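Local coordinates for nitrate transport protein (PDB 3KSX) that probably captures alkanesulfonates in the periplasm as the solute-binding protein of an ABC-type uptake system, and is held here with the sulfonate buffer MOPS, at residues P108-T114 against N203-L209; G139-H143 against W182-D186; S41-A45 against L235-L241. One frame throughout, in Å; residues are numbered along the deposited sequence.

Contact 1: residues P108-T114 against N203-L209; sequences PTPKAET and NGEGLGL. With SO4 (sulfate ion), chain C.
P110 and G204 join the two segments through the backbone: G204 N donates to P110 O at 2.9 Å, tilted 34° from the carbonyl plane. E113 N, at the start of strand 113-118, reaches P110 O from the opposite face, and the oxygen is gripped twice. N203 CA brings a CH···O contact to E113 O at 3.1 Å.

Among the polar side chains, N203 closes an Asx turn, its OD1 accepting from E205 N (3.0 Å) from above the carbonyl plane. N203 ND2 returns a bond to E205 OE1, on the anti side of the carboxylate and out of its plane. A water bridges this same ND2 to K111 O. E205 CG, anti to its carbonyl carbon (chi1 -78°), runs out extended until OE2 lies 3.3 Å from K111 CE; K111 NZ stays 4.2 Å away, beyond a salt bridge. A sulfate ion accepts from N203 N in a nearly straight bond (169°).

At the other end P108 packs on L209 (CB to CB 4.2 Å), while P110 CB lies over the G204 carbonyl and near L209 CD1. One direct backbone bond and a water bridge thus join the segments, N203 and E205 brace the loop internally, and solvent probably softens the K111-E205 attraction.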
ATOM      1  N   PRO A 108      -2.232  -7.141  -6.856  1.00 24.09           N
ATOM      2  CA  PRO A 108      -1.530  -7.323  -5.596  1.00 22.90           C
ATOM      3  C   PRO A 108      -0.103  -7.868  -5.751  1.00 24.66           C
ATOM      4  O   PRO A 108       0.291  -8.400  -6.812  1.00 22.89           O
ATOM      5  CB  PRO A 108      -2.391  -8.420  -4.877  1.00 22.54           C
ATOM      6  CG  PRO A 108      -2.947  -9.215  -6.041  1.00 25.29           C
ATOM      7  CD  PRO A 108      -3.280  -8.141  -7.059  1.00 22.88           C
ATOM      8  N   THR A 109       0.683  -7.713  -4.702  1.00 21.83           N
ATOM      9  CA  THR A 109       2.082  -8.194  -4.666  1.00 24.80           C
ATOM     10  C   THR A 109       2.283  -9.015  -3.406  1.00 23.41           C
ATOM     11  O   THR A 109       2.845  -8.533  -2.392  1.00 24.55           O
ATOM     12  CB  THR A 109       3.090  -6.986  -4.755  1.00 25.46           C
ATOM     13  OG1 THR A 109       2.789  -6.061  -3.753  1.00 31.83           O
ATOM     14  CG2 THR A 109       2.921  -6.253  -6.022  1.00 27.47           C
ATOM     15  N   PRO A 110       1.740 -10.270  -3.394  1.00 25.18           N
ATOM     16  CA  PRO A 110       1.556 -10.941  -2.152  1.00 23.95           C
ATOM     17  C   PRO A 110       2.890 -11.336  -1.512  1.00 24.63           C
ATOM     18  O   PRO A 110       2.982 -11.472  -0.299  1.00 23.07           O
ATOM     19  CB  PRO A 110       0.776 -12.203  -2.551  1.00 25.30           C
ATOM     20  CG  PRO A 110       1.035 -12.367  -4.136  1.00 26.09           C
ATOM     21  CD  PRO A 110       1.063 -10.948  -4.524  1.00 24.77           C
ATOM     22  N   LYS A 111       3.926 -11.559  -2.306  1.00 23.88           N
ATOM     23  CA  LYS A 111       5.221 -11.902  -1.735  1.00 26.05           C
ATOM     24  C   LYS A 111       5.834 -10.741  -0.973  1.00 25.73           C
ATOM     25  O   LYS A 111       6.688 -10.942  -0.076  1.00 28.54           O
ATOM     26  CB  LYS A 111       6.161 -12.321  -2.884  1.00 25.83           C
ATOM     27  CG  LYS A 111       5.803 -13.679  -3.488  1.00 29.23           C
ATOM     28  CD  LYS A 111       6.524 -13.799  -4.860  1.00 34.75           C
ATOM     29  CE  LYS A 111       6.534 -15.248  -5.327  1.00 38.80           C
ATOM     30  NZ  LYS A 111       7.886 -15.800  -5.108  1.00 44.12           N
ATOM     31  N   ALA A 112       5.411  -9.529  -1.317  1.00 24.95           N
ATOM     32  CA  ALA A 112       5.937  -8.332  -0.747  1.00 25.56           C
ATOM     33  C   ALA A 112       5.155  -7.932   0.522  1.00 26.08           C
ATOM     34  O   ALA A 112       5.428  -6.872   1.064  1.00 27.53           O
ATOM     35  CB  ALA A 112       5.959  -7.229  -1.758  1.00 27.61           C
ATOM     36  N   GLU A 113       4.111  -8.693   0.925  1.00 24.32           N
ATOM     37  CA  GLU A 113       3.382  -8.403   2.180  1.00 24.68           C
ATOM     38  C   GLU A 113       3.739  -9.492   3.170  1.00 23.63           C
ATOM     39  O   GLU A 113       3.452 -10.649   2.899  1.00 23.55           O
ATOM     40  CB  GLU A 113       1.842  -8.429   2.042  1.00 25.02           C
ATOM     41  CG  GLU A 113       1.347  -7.469   1.014  1.00 29.72           C
ATOM     42  CD  GLU A 113       0.958  -6.090   1.632  1.00 37.91           C
ATOM     43  OE1 GLU A 113       1.148  -5.809   2.865  1.00 36.04           O
ATOM     44  OE2 GLU A 113       0.371  -5.320   0.833  1.00 44.09           O
ATOM     45  N   THR A 114       4.285  -9.124   4.328  1.00 22.18           N
ATOM     46  CA  THR A 114       4.933 -10.131   5.201  1.00 22.44           C
ATOM     47  C   THR A 114       4.677  -9.915   6.705  1.00 23.32           C
ATOM     48  O   THR A 114       4.500  -8.780   7.120  1.00 25.09           O
ATOM     49  CB  THR A 114       6.457 -10.145   4.949  1.00 21.53           C
ATOM     50  OG1 THR A 114       7.052  -8.949   5.472  1.00 24.78           O
ATOM     51  CG2 THR A 114       6.758 -10.191   3.442  1.00 25.51           C
ATOM     52  N   ASN A 203       3.871 -14.827   4.361  1.00 23.55           N
ATOM     53  CA  ASN A 203       3.587 -13.706   3.386  1.00 22.95           C
ATOM     54  C   ASN A 203       2.171 -13.793   2.920  1.00 22.21           C
ATOM     55  O   ASN A 203       1.389 -14.550   3.525  1.00 22.25           O
ATOM     56  CB  ASN A 203       4.596 -13.694   2.205  1.00 22.09           C
ATOM     57  CG  ASN A 203       4.482 -14.956   1.301  1.00 25.59           C
ATOM     58  OD1 ASN A 203       3.465 -15.689   1.314  1.00 26.39           O
ATOM     59  ND2 ASN A 203       5.505 -15.172   0.470  1.00 26.99           N
ATOM     60  N   GLY A 204       1.825 -13.060   1.845  1.00 21.14           N
ATOM     61  CA  GLY A 204       0.459 -12.931   1.486  1.00 23.44           C
ATOM     62  C   GLY A 204       0.008 -13.863   0.409  1.00 22.83           C
ATOM     63  O   GLY A 204      -1.113 -13.742  -0.026  1.00 23.40           O
ATOM     64  N   GLU A 205       0.879 -14.787  -0.001  1.00 24.62           N
ATOM     65  CA  GLU A 205       0.547 -15.747  -1.058  1.00 24.58           C
ATOM     66  C   GLU A 205      -0.646 -16.597  -0.635  1.00 25.76           C
ATOM     67  O   GLU A 205      -0.752 -17.017   0.525  1.00 25.99           O
ATOM     68  CB  GLU A 205       1.763 -16.630  -1.328  1.00 24.58           C
ATOM     69  CG  GLU A 205       2.790 -15.826  -2.202  1.00 24.72           C
ATOM     70  CD  GLU A 205       3.951 -16.676  -2.688  1.00 34.40           C
ATOM     71  OE1 GLU A 205       4.820 -17.015  -1.838  1.00 31.81           O
ATOM     72  OE2 GLU A 205       4.010 -16.916  -3.932  1.00 34.26           O
ATOM     73  N   GLY A 206      -1.546 -16.852  -1.579  1.00 26.07           N
ATOM     74  CA  GLY A 206      -2.590 -17.862  -1.306  1.00 25.89           C
ATOM     75  C   GLY A 206      -3.797 -17.289  -0.600  1.00 26.57           C
ATOM     76  O   GLY A 206      -4.752 -18.050  -0.280  1.00 28.46           O
ATOM     77  N   LEU A 207      -3.738 -16.003  -0.231  1.00 24.79           N
ATOM     78  CA  LEU A 207      -4.901 -15.368   0.452  1.00 22.40           C
ATOM     79  C   LEU A 207      -5.877 -14.689  -0.487  1.00 22.96           C
ATOM     80  O   LEU A 207      -6.891 -14.136  -0.083  1.00 21.71           O
ATOM     81  CB  LEU A 207      -4.399 -14.311   1.461  1.00 24.27           C
ATOM     82  CG  LEU A 207      -3.437 -14.845   2.492  1.00 22.71           C
ATOM     83  CD1 LEU A 207      -2.788 -13.711   3.334  1.00 21.94           C
ATOM     84  CD2 LEU A 207      -4.128 -15.890   3.413  1.00 28.14           C
ATOM     85  N   GLY A 208      -5.562 -14.632  -1.767  1.00 21.63           N
ATOM     86  CA  GLY A 208      -6.400 -13.904  -2.682  1.00 21.98           C
ATOM     87  C   GLY A 208      -6.518 -12.442  -2.223  1.00 23.20           C
ATOM     88  O   GLY A 208      -7.630 -11.873  -2.193  1.00 23.38           O
ATOM     89  N   LEU A 209      -5.351 -11.819  -1.898  1.00 21.82           N
ATOM     90  CA  LEU A 209      -5.335 -10.345  -1.649  1.00 21.48           C
ATOM     91  C   LEU A 209      -5.778  -9.526  -2.871  1.00 22.24           C
ATOM     92  O   LEU A 209      -5.472  -9.862  -4.038  1.00 22.52           O
ATOM     93  CB  LEU A 209      -3.887  -9.937  -1.221  1.00 21.74           C
ATOM     94  CG  LEU A 209      -3.322 -10.602  -0.017  1.00 21.41           C
ATOM     95  CD1 LEU A 209      -1.931 -10.067   0.297  1.00 23.58           C
ATOM     96  CD2 LEU A 209      -4.172 -10.210   1.197  1.00 22.69           C
TER
HETATM   97  S   SO4 C 326       5.090 -18.357   3.752  1.00 61.88           S
HETATM   98  O1  SO4 C 326       3.747 -17.695   3.807  1.00 57.09           O
HETATM   99  O2  SO4 C 326       5.171 -19.243   4.931  1.00 63.74           O
HETATM  100  O3  SO4 C 326       5.224 -19.097   2.499  1.00 61.41           O
HETATM  101  O4  SO4 C 326       6.296 -17.502   3.813  1.00 59.35           O
HETATM  102  O   HOH W   1       7.788 -13.248   0.356  1.00 26.55           O

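Contact 2: residues G139-H143 against W182-D186; sequences GSSAH and WAIWD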
ATOM      1  N   GLY A 139      -5.112  -0.105   9.848  1.00 22.24           N
ATOM      2  CA  GLY A 139      -5.886   0.287   8.679  1.00 21.75           C
ATOM      3  C   GLY A 139      -5.014   0.192   7.409  1.00 21.36           C
ATOM      4  O   GLY A 139      -5.418   0.671   6.367  1.00 20.84           O
ATOM      5  N   SER A 140      -3.840  -0.441   7.496  1.00 22.58           N
ATOM      6  CA  SER A 140      -2.964  -0.665   6.275  1.00 21.26           C
ATOM      7  C   SER A 140      -3.173  -2.053   5.673  1.00 20.82           C
ATOM      8  O   SER A 140      -3.839  -2.917   6.235  1.00 19.87           O
ATOM      9  CB  SER A 140      -1.463  -0.520   6.627  1.00 19.56           C
ATOM     10  OG  SER A 140      -1.005  -1.688   7.338  1.00 20.45           O
ATOM     11  N   SER A 141      -2.693  -2.282   4.443  1.00 18.26           N
ATOM     12  CA  SER A 141      -2.694  -3.665   3.935  1.00 21.30           C
ATOM     13  C   SER A 141      -2.146  -4.758   4.869  1.00 21.33           C
ATOM     14  O   SER A 141      -2.615  -5.889   4.814  1.00 22.80           O
ATOM     15  CB  SER A 141      -1.903  -3.758   2.597  1.00 22.59           C
ATOM     16  OG  SER A 141      -0.489  -3.453   2.806  1.00 28.12           O
ATOM     17  N   ALA A 142      -1.230  -4.410   5.780  1.00 19.90           N
ATOM     18  CA  ALA A 142      -0.630  -5.368   6.767  1.00 20.83           C
ATOM     19  C   ALA A 142      -1.624  -5.743   7.831  1.00 21.14           C
ATOM     20  O   ALA A 142      -1.621  -6.847   8.308  1.00 21.98           O
ATOM     21  CB  ALA A 142       0.657  -4.742   7.395  1.00 20.71           C
ATOM     22  N   HIS A 143      -2.573  -4.843   8.124  1.00 21.82           N
ATOM     23  CA  HIS A 143      -3.672  -5.157   9.069  1.00 20.83           C
ATOM     24  C   HIS A 143      -4.528  -6.279   8.485  1.00 22.61           C
ATOM     25  O   HIS A 143      -4.786  -7.247   9.170  1.00 21.38           O
ATOM     26  CB  HIS A 143      -4.526  -3.907   9.252  1.00 21.90           C
ATOM     27  CG  HIS A 143      -5.339  -3.876  10.494  1.00 21.35           C
ATOM     28  ND1 HIS A 143      -5.888  -2.706  10.967  1.00 23.91           N
ATOM     29  CD2 HIS A 143      -5.760  -4.858  11.325  1.00 22.35           C
ATOM     30  CE1 HIS A 143      -6.613  -2.965  12.057  1.00 23.60           C
ATOM     31  NE2 HIS A 143      -6.560  -4.265  12.282  1.00 21.85           N
ATOM     32  N   TRP A 182       6.275  -8.215  13.145  1.00 22.55           N
ATOM     33  CA  TRP A 182       5.959  -6.925  12.573  1.00 19.39           C
ATOM     34  C   TRP A 182       5.283  -7.252  11.265  1.00 19.35           C
ATOM     35  O   TRP A 182       5.898  -8.010  10.488  1.00 18.65           O
ATOM     36  CB  TRP A 182       7.285  -6.152  12.381  1.00 19.84           C
ATOM     37  CG  TRP A 182       7.155  -4.780  11.717  1.00 18.32           C
ATOM     38  CD1 TRP A 182       6.004  -3.972  11.644  1.00 20.22           C
ATOM     39  CD2 TRP A 182       8.194  -4.057  11.141  1.00 22.86           C
ATOM     40  NE1 TRP A 182       6.308  -2.789  10.974  1.00 19.52           N
ATOM     41  CE2 TRP A 182       7.666  -2.837  10.663  1.00 19.72           C
ATOM     42  CE3 TRP A 182       9.574  -4.337  10.933  1.00 23.52           C
ATOM     43  CZ2 TRP A 182       8.471  -1.892   9.996  1.00 21.39           C
ATOM     44  CZ3 TRP A 182      10.386  -3.351  10.290  1.00 22.67           C
ATOM     45  CH2 TRP A 182       9.819  -2.181   9.818  1.00 19.89           C
ATOM     46  N   ALA A 183       4.031  -6.823  11.057  1.00 19.80           N
ATOM     47  CA  ALA A 183       3.426  -7.073   9.714  1.00 18.19           C
ATOM     48  C   ALA A 183       3.757  -5.784   8.910  1.00 21.10           C
ATOM     49  O   ALA A 183       3.404  -4.675   9.324  1.00 20.13           O
ATOM     50  CB  ALA A 183       2.006  -7.317   9.770  1.00 20.67           C
ATOM     51  N   ILE A 184       4.402  -6.001   7.773  1.00 18.41           N
ATOM     52  CA  ILE A 184       5.030  -4.881   6.962  1.00 19.84           C
ATOM     53  C   ILE A 184       5.246  -5.303   5.525  1.00 22.53           C
ATOM     54  O   ILE A 184       5.100  -6.461   5.202  1.00 24.92           O
ATOM     55  CB  ILE A 184       6.369  -4.383   7.625  1.00 19.96           C
ATOM     56  CG1 ILE A 184       6.866  -3.031   7.066  1.00 19.58           C
ATOM     57  CG2 ILE A 184       7.514  -5.468   7.496  1.00 19.27           C
ATOM     58  CD1 ILE A 184       5.874  -1.857   7.217  1.00 18.80           C
ATOM     59  N   TRP A 185       5.571  -4.374   4.670  1.00 21.20           N
ATOM     60  CA  TRP A 185       5.736  -4.699   3.259  1.00 23.22           C
ATOM     61  C   TRP A 185       7.188  -4.367   2.871  1.00 23.14           C
ATOM     62  O   TRP A 185       7.971  -3.917   3.702  1.00 22.30           O
ATOM     63  CB  TRP A 185       4.701  -3.867   2.485  1.00 20.94           C
ATOM     64  CG  TRP A 185       4.538  -2.456   2.965  1.00 21.41           C
ATOM     65  CD1 TRP A 185       5.226  -1.369   2.572  1.00 26.64           C
ATOM     66  CD2 TRP A 185       3.598  -1.997   3.969  1.00 21.47           C
ATOM     67  NE1 TRP A 185       4.788  -0.264   3.254  1.00 25.89           N
ATOM     68  CE2 TRP A 185       3.816  -0.622   4.144  1.00 24.02           C
ATOM     69  CE3 TRP A 185       2.629  -2.630   4.742  1.00 23.22           C
ATOM     70  CZ2 TRP A 185       3.026   0.163   4.979  1.00 22.17           C
ATOM     71  CZ3 TRP A 185       1.901  -1.852   5.647  1.00 22.12           C
ATOM     72  CH2 TRP A 185       2.123  -0.474   5.769  1.00 24.30           C
ATOM     73  N   ASP A 186       7.546  -4.623   1.611  1.00 23.73           N
ATOM     74  CA  ASP A 186       8.777  -4.128   0.998  1.00 25.86           C
ATOM     75  C   ASP A 186       8.813  -2.588   0.935  1.00 25.72           C
ATOM     76  O   ASP A 186       7.781  -1.930   0.680  1.00 27.27           O
ATOM     77  CB  ASP A 186       8.970  -4.681  -0.413  1.00 26.54           C
ATOM     78  CG  ASP A 186       9.862  -5.879  -0.454  1.00 27.84           C
ATOM     79  OD1 ASP A 186      10.743  -6.031   0.418  1.00 27.23           O
ATOM     80  OD2 ASP A 186       9.653  -6.704  -1.354  1.00 24.72           O
TER
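A142 CB is the tight point of the contact, set against the A183 backbone and the edge of the W185 indole. It lies 3.4 Å from A183 O, 3.8 Å from A183 CB and 3.6 Å from W185 CZ3, where it meets the ring near its plane. Such closeness suits two alanines, whose short side chains let the first turn of the helix settle on strand 181-185 with A142 CA and A183 CA 5.3 Å apart.

S140 also comes to the six-membered edge of the indole, with S140 OG 3.4 Å from W185 CZ3. S140 is the N-cap residue of the helix: its OG lies between the backbone N and carbonyl carbon (chi1 76°), accepts from A142 N, and pairs with Q137 O as well. I184 CD1, from the strand itself, sits over the centre of one indole face, 3.8 Å above it, and probably restricts how the ring can turn.

The looser side is at S141 and W185, both partly exposed. S141 OG stands obliquely 3.8 Å from W185 CE3 and is hydrogen-bonded to E113 OE2, while S141 N at the helix start bonds the bound MOPS, consistent with a place at the ligand pocket. Around the contact, strand 181-185 runs between strands 133-136 and 113-118, helix 141-152 starts against it, and P167 of helix 167-175 touches both I184 and W185.

Contact 3: residues S41-A45 against L235-L241; sequences SLVLA and LNQADGL
L44 and L241 pack obliquely at one end of a steep helix crossing, in which the short segments 41-45 and 235-241 approach to 8.2 Å between axes at 105°. Following L44 outward, CB meets L241 CD1 at 3.9 Å. CG, set anti to the carbonyl carbon (chi1 -72°), carries the branch on to CD1, which lies 3.8 Å from L241 CB and a little farther from L241 CD1. The two leucines thus exchange contacts, each CB facing the other's CD1. L44 also touches S249 and T252 of helix 246-257, which places it where three helices come together.

Near the middle, small residues allow the backbones to close up. A45 CB meets A238 CB at 3.8 Å, and A238 CB also lies 3.6 Å from S41 O, a carbonyl already used inside the helix by A45 N. S41 CB rests 3.6 Å from D239 CA, at the closest pairing of the two backbones.

L235 reaches the other end with its CD2 branch, which touches both A45 CB and L42 CD2, the latter at 4.1 Å. The L42 and L235 side chains cross at about a right angle, and both touch F214 of strand 212-217.

The D239 carboxylate finds its main partner elsewhere, OD2 accepting from A274 N. The chemistry is therefore almost wholly van der Waals: leucines at the two ends flank a serine-alanine centre, and across 41-45 and 235-241 the fit rests on side-chain shape rather than polar pairing.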
ATOM      1  N   SER A  41       7.380   2.123  -8.372  1.00 35.98           N
ATOM      2  CA  SER A  41       6.941   2.725  -9.647  1.00 36.43           C
ATOM      3  C   SER A  41       6.649   4.241  -9.545  1.00 35.35           C
ATOM      4  O   SER A  41       6.982   5.002 -10.471  1.00 32.97           O
ATOM      5  CB  SER A  41       5.789   1.955 -10.264  1.00 35.99           C
ATOM      6  OG  SER A  41       4.585   2.348  -9.687  1.00 38.56           O
ATOM      7  N   LEU A  42       6.113   4.683  -8.389  1.00 34.58           N
ATOM      8  CA  LEU A  42       5.758   6.105  -8.244  1.00 34.18           C
ATOM      9  C   LEU A  42       6.989   6.921  -8.017  1.00 33.03           C
ATOM     10  O   LEU A  42       7.081   8.078  -8.471  1.00 31.97           O
ATOM     11  CB  LEU A  42       4.767   6.304  -7.103  1.00 34.33           C
ATOM     12  CG  LEU A  42       3.455   5.508  -7.266  1.00 36.70           C
ATOM     13  CD1 LEU A  42       2.442   5.957  -6.273  1.00 34.35           C
ATOM     14  CD2 LEU A  42       2.922   5.672  -8.669  1.00 39.32           C
ATOM     15  N   VAL A  43       7.926   6.350  -7.250  1.00 34.02           N
ATOM     16  CA  VAL A  43       9.279   6.916  -7.113  1.00 34.74           C
ATOM     17  C   VAL A  43       9.903   7.120  -8.502  1.00 35.24           C
ATOM     18  O   VAL A  43      10.445   8.216  -8.778  1.00 34.65           O
ATOM     19  CB  VAL A  43      10.236   6.079  -6.112  1.00 33.83           C
ATOM     20  CG1 VAL A  43      11.650   6.628  -6.098  1.00 36.68           C
ATOM     21  CG2 VAL A  43       9.666   6.057  -4.662  1.00 35.94           C
ATOM     22  N   LEU A  44       9.816   6.115  -9.391  1.00 34.19           N
ATOM     23  CA  LEU A  44      10.346   6.298 -10.746  1.00 34.57           C
ATOM     24  C   LEU A  44       9.588   7.344 -11.530  1.00 34.34           C
ATOM     25  O   LEU A  44      10.214   8.161 -12.193  1.00 35.39           O
ATOM     26  CB  LEU A  44      10.410   5.004 -11.546  1.00 32.98           C
ATOM     27  CG  LEU A  44      11.538   4.141 -11.001  1.00 34.55           C
ATOM     28  CD1 LEU A  44      11.472   2.862 -11.715  1.00 38.81           C
ATOM     29  CD2 LEU A  44      12.948   4.791 -11.095  1.00 37.87           C
ATOM     30  N   ALA A  45       8.259   7.300 -11.479  1.00 33.60           N
ATOM     31  CA  ALA A  45       7.467   8.359 -12.105  1.00 33.55           C
ATOM     32  C   ALA A  45       7.881   9.735 -11.624  1.00 32.44           C
ATOM     33  O   ALA A  45       8.060  10.626 -12.424  1.00 34.51           O
ATOM     34  CB  ALA A  45       5.948   8.121 -11.945  1.00 34.29           C
ATOM     35  N   LEU A 235       0.853   6.553 -15.112  1.00 35.67           N
ATOM     36  CA  LEU A 235       1.363   5.784 -13.995  1.00 35.63           C
ATOM     37  C   LEU A 235       1.398   4.280 -14.342  1.00 36.28           C
ATOM     38  O   LEU A 235       2.215   3.503 -13.783  1.00 35.99           O
ATOM     39  CB  LEU A 235       0.527   6.067 -12.739  1.00 35.11           C
ATOM     40  CG  LEU A 235       0.559   7.509 -12.238  1.00 32.66           C
ATOM     41  CD1 LEU A 235      -0.169   7.574 -10.957  1.00 31.51           C
ATOM     42  CD2 LEU A 235       2.038   7.925 -12.025  1.00 29.48           C
ATOM     43  N   ASN A 236       0.500   3.863 -15.239  1.00 36.69           N
ATOM     44  CA  ASN A 236       0.409   2.462 -15.689  1.00 37.44           C
ATOM     45  C   ASN A 236       1.701   2.132 -16.423  1.00 38.00           C
ATOM     46  O   ASN A 236       2.256   1.024 -16.317  1.00 37.94           O
ATOM     47  CB  ASN A 236      -0.792   2.270 -16.600  1.00 36.19           C
ATOM     48  CG  ASN A 236      -0.788   0.949 -17.279  1.00 41.01           C
ATOM     49  OD1 ASN A 236       0.010   0.736 -18.166  1.00 45.46           O
ATOM     50  ND2 ASN A 236      -1.666   0.020 -16.847  1.00 43.24           N
ATOM     51  N   GLN A 237       2.187   3.105 -17.179  1.00 37.98           N
ATOM     52  CA  GLN A 237       3.446   2.952 -17.879  1.00 38.83           C
ATOM     53  C   GLN A 237       4.665   2.915 -16.939  1.00 37.61           C
ATOM     54  O   GLN A 237       5.565   2.053 -17.108  1.00 37.16           O
ATOM     55  CB  GLN A 237       3.616   4.060 -18.923  1.00 39.54           C
ATOM     56  CG  GLN A 237       2.626   3.978 -20.104  1.00 46.28           C
ATOM     57  CD  GLN A 237       2.540   2.579 -20.719  1.00 54.04           C
ATOM     58  OE1 GLN A 237       3.559   2.021 -21.184  1.00 59.19           O
ATOM     59  NE2 GLN A 237       1.321   1.997 -20.724  1.00 54.87           N
ATOM     60  N   ALA A 238       4.701   3.800 -15.946  1.00 36.95           N
ATOM     61  CA  ALA A 238       5.819   3.834 -14.945  1.00 36.33           C
ATOM     62  C   ALA A 238       6.124   2.431 -14.348  1.00 36.52           C
ATOM     63  O   ALA A 238       7.330   2.036 -14.139  1.00 34.95           O
ATOM     64  CB  ALA A 238       5.479   4.812 -13.768  1.00 36.04           C
ATOM     65  N   ASP A 239       5.037   1.679 -14.066  1.00 37.09           N
ATOM     66  CA  ASP A 239       5.185   0.368 -13.448  1.00 36.90           C
ATOM     67  C   ASP A 239       6.035  -0.530 -14.339  1.00 37.32           C
ATOM     68  O   ASP A 239       6.773  -1.392 -13.846  1.00 36.13           O
ATOM     69  CB  ASP A 239       3.854  -0.318 -13.188  1.00 38.66           C
ATOM     70  CG  ASP A 239       4.047  -1.619 -12.398  1.00 41.01           C
ATOM     71  OD1 ASP A 239       4.351  -1.549 -11.184  1.00 47.01           O
ATOM     72  OD2 ASP A 239       3.962  -2.711 -13.006  1.00 43.15           O
ATOM     73  N   GLY A 240       5.895  -0.316 -15.649  1.00 35.16           N
ATOM     74  CA  GLY A 240       6.590  -1.105 -16.660  1.00 36.10           C
ATOM     75  C   GLY A 240       8.078  -0.910 -16.548  1.00 36.21           C
ATOM     76  O   GLY A 240       8.826  -1.811 -16.830  1.00 37.17           O
ATOM     77  N   LEU A 241       8.508   0.269 -16.108  1.00 36.31           N
ATOM     78  CA  LEU A 241       9.939   0.533 -15.836  1.00 37.19           C
ATOM     79  C   LEU A 241      10.726  -0.528 -15.048  1.00 37.08           C
ATOM     80  O   LEU A 241      11.913  -0.782 -15.301  1.00 37.12           O
ATOM     81  CB  LEU A 241      10.075   1.873 -15.105  1.00 37.02           C
ATOM     82  CG  LEU A 241       9.796   3.075 -16.016  1.00 37.22           C
ATOM     83  CD1 LEU A 241      10.221   4.387 -15.390  1.00 31.44           C
ATOM     84  CD2 LEU A 241      10.490   2.845 -17.378  1.00 34.05           C
TER

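Overall arrangement
Contacts 1 and 2 both reach the same mixed sheet, in which strands 113-118 and 181-185 are neighbours, and they touch directly: the E113-S141 side-chain bond joins them, and T114 O probably accepts from I184 N. Contact 3 lies apart, its centre 21 to 22 Å from the other two, and joins helices beside the other sheet. Contacts 2 and 3 are buried and chiefly apolar across their interfaces, whereas contact 1, partly buried, relies more on a backbone bond, a water and an exposed lysine-glutamate pair. Along the chain they are nested, contact 2 inside the loop closed by contact 1 and both inside that of contact 3.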